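Local coordinates for protein glycerol-3-phosphate dehydrogenase [NAD(P)+] (PDB 3K96) that probably catalyses the NAD(P)H-dependent reduction of dihydroxyacetone phosphate to sn-glycerol 3-phosphate, the key precursor for phospholipid synthesis, at residues 344-347 with 348-352. Numbering follows the deposited sequence. Where two conformers were deposited one is given.
Sequences AVQE and LLERS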
ATOM      1  N   ALA A 344     -11.173  18.130  -8.572  1.00 30.37           N
ATOM      2  CA  ALA A 344     -10.882  16.826  -9.177  1.00 30.10           C
ATOM      3  C   ALA A 344     -10.801  15.681  -8.148  1.00 29.96           C
ATOM      4  O   ALA A 344     -11.353  14.594  -8.355  1.00 28.55           O
ATOM      5  CB  ALA A 344      -9.580  16.884 -10.016  1.00 27.15           C
ATOM      6  N   VAL A 345     -10.100  15.920  -7.055  1.00 31.23           N
ATOM      7  CA  VAL A 345      -9.936  14.874  -6.058  1.00 32.53           C
ATOM      8  C   VAL A 345     -11.233  14.669  -5.308  1.00 35.33           C
ATOM      9  O   VAL A 345     -11.545  13.541  -4.902  1.00 33.85           O
ATOM     10  CB  VAL A 345      -8.770  15.139  -5.111  1.00 32.75           C
ATOM     11  CG1 VAL A 345      -8.702  14.052  -4.037  1.00 33.12           C
ATOM     12  CG2 VAL A 345      -7.424  15.199  -5.909  1.00 28.27           C
ATOM     13  N   GLN A 346     -11.999  15.739  -5.102  0.50 36.56           N
ATOM     14  CA  GLN A 346     -13.278  15.596  -4.397  0.50 37.81           C
ATOM     15  C   GLN A 346     -14.307  14.849  -5.257  0.50 38.75           C
ATOM     16  O   GLN A 346     -15.210  14.200  -4.721  0.50 38.39           O
ATOM     17  CB  GLN A 346     -13.799  16.939  -3.875  0.50 38.03           C
ATOM     18  CG  GLN A 346     -12.977  17.465  -2.693  0.50 38.59           C
ATOM     19  CD  GLN A 346     -13.527  18.741  -2.093  0.50 39.71           C
ATOM     20  OE1 GLN A 346     -13.010  19.232  -1.096  0.50 38.84           O
ATOM     21  NE2 GLN A 346     -14.580  19.281  -2.693  0.50 38.47           N
ATOM     22  N   GLU A 347     -14.194  14.954  -6.582  1.00 39.17           N
ATOM     23  CA  GLU A 347     -15.063  14.164  -7.468  1.00 40.53           C
ATOM     24  C   GLU A 347     -14.654  12.689  -7.363  1.00 40.17           C
ATOM     25  O   GLU A 347     -15.505  11.818  -7.372  1.00 41.50           O
ATOM     26  CB  GLU A 347     -14.996  14.633  -8.932  1.00 40.26           C
ATOM     27  CG  GLU A 347     -15.686  15.976  -9.189  1.00 42.78           C
ATOM     28  CD  GLU A 347     -15.450  16.528 -10.607  1.00 45.72           C
ATOM     29  OE1 GLU A 347     -14.839  15.837 -11.454  1.00 46.56           O
ATOM     30  OE2 GLU A 347     -15.870  17.674 -10.869  1.00 48.24           O
ATOM     31  N   LEU A 348     -13.359  12.412  -7.260  1.00 40.01           N
ATOM     32  CA  LEU A 348     -12.888  11.021  -7.139  1.00 40.86           C
ATOM     33  C   LEU A 348     -13.294  10.376  -5.817  1.00 43.15           C
ATOM     34  O   LEU A 348     -13.730   9.220  -5.794  1.00 43.71           O
ATOM     35  CB  LEU A 348     -11.368  10.932  -7.260  1.00 39.77           C
ATOM     36  CG  LEU A 348     -10.778  11.146  -8.650  1.00 38.80           C
ATOM     37  CD1 LEU A 348      -9.258  11.104  -8.575  1.00 32.63           C
ATOM     38  CD2 LEU A 348     -11.330  10.083  -9.598  1.00 33.10           C
ATOM     39  N   LEU A 349     -13.130  11.113  -4.720  1.00 44.29           N
ATOM     40  CA  LEU A 349     -13.456  10.589  -3.392  1.00 46.63           C
ATOM     41  C   LEU A 349     -14.961  10.486  -3.151  1.00 48.85           C
ATOM     42  O   LEU A 349     -15.409   9.535  -2.525  1.00 49.58           O
ATOM     43  CB  LEU A 349     -12.794  11.417  -2.274  1.00 45.66           C
ATOM     44  CG  LEU A 349     -11.269  11.300  -2.135  1.00 46.18           C
ATOM     45  CD1 LEU A 349     -10.701  12.328  -1.175  1.00 42.62           C
ATOM     46  CD2 LEU A 349     -10.865   9.895  -1.707  1.00 46.13           C
ATOM     47  N   GLU A 350     -15.732  11.434  -3.661  1.00 51.33           N
ATOM     48  CA  GLU A 350     -17.172  11.417  -3.445  1.00 54.68           C
ATOM     49  C   GLU A 350     -17.885  10.565  -4.495  1.00 57.55           C
ATOM     50  O   GLU A 350     -18.648  11.042  -5.325  1.00 57.96           O
ATOM     51  CB  GLU A 350     -17.682  12.845  -3.356  1.00 54.99           C
ATOM     52  CG  GLU A 350     -17.019  13.566  -2.174  1.00 57.14           C
ATOM     53  CD  GLU A 350     -17.381  15.034  -2.057  1.00 60.91           C
ATOM     54  OE1 GLU A 350     -18.314  15.493  -2.760  1.00 63.35           O
ATOM     55  OE2 GLU A 350     -16.716  15.727  -1.251  1.00 62.54           O
ATOM     56  N   ARG A 351     -17.613   9.270  -4.372  1.00 61.24           N
ATOM     57  CA  ARG A 351     -18.052   8.186  -5.246  1.00 63.74           C
ATOM     58  C   ARG A 351     -19.361   7.547  -4.775  1.00 65.56           C
ATOM     59  O   ARG A 351     -19.706   7.606  -3.584  1.00 65.54           O
ATOM     60  CB  ARG A 351     -16.973   7.116  -5.141  1.00 64.06           C
ATOM     61  CG  ARG A 351     -16.978   5.959  -6.103  1.00 66.43           C
ATOM     62  CD  ARG A 351     -16.264   4.801  -5.398  1.00 69.33           C
ATOM     63  NE  ARG A 351     -15.137   5.275  -4.576  1.00 71.86           N
ATOM     64  CZ  ARG A 351     -14.611   4.603  -3.543  1.00 74.57           C
ATOM     65  NH1 ARG A 351     -15.109   3.418  -3.180  1.00 74.16           N
ATOM     66  NH2 ARG A 351     -13.594   5.129  -2.846  1.00 74.02           N
ATOM     67  N   SER A 352     -20.044   6.884  -5.713  1.00 67.45           N
ATOM     68  CA  SER A 352     -21.305   6.180  -5.445  1.00 68.53           C
ATOM     69  C   SER A 352     -21.061   4.674  -5.265  1.00 68.72           C
ATOM     70  O   SER A 352     -21.249   4.117  -4.176  1.00 69.23           O
ATOM     71  CB  SER A 352     -22.287   6.413  -6.598  1.00 68.66           C
ATOM     72  OG  SER A 352     -22.510   7.799  -6.799  1.00 69.49           O
TER
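Three successive i+4 to i hydrogen bonds (N-H to C=O) carry the backbone from A344-E347 into the last turn of helix 341-349: L348 N to A344 O, L349 N to V345 O at 2.9 Å and E350 N to Q346 O. Among the side chains, V345 and L349 lie alongside each other, both directed to one side of the helix, CG1 of V345 meeting CD1 of L349 at 3.9 Å. A chi1 of 177° places the valine branch there, CG1 opposite the backbone N. L348 CG, anti to its own carbonyl carbon, lies 3.5 Å from A344 O. This final helix of the chain, set against helices 233-253 and 326-336 and the second subunit, ends at E350, where the helical backbone angles are lost (psi 68°) in an inverse gamma turn spanned by a weak bond from R351 N to L349 O. CB and CG of E350 lie against Q346 O, at 3.1 and 3.2 Å. The leucines face different neighbours: L348 packs on L327, L349 on L239 and on P173 of the second subunit. OE1 of E347 forms a salt bridge with R333, and its OE2 a hydrogen bond with Q343, while Q346 OE1 accepts from R197 of the second subunit.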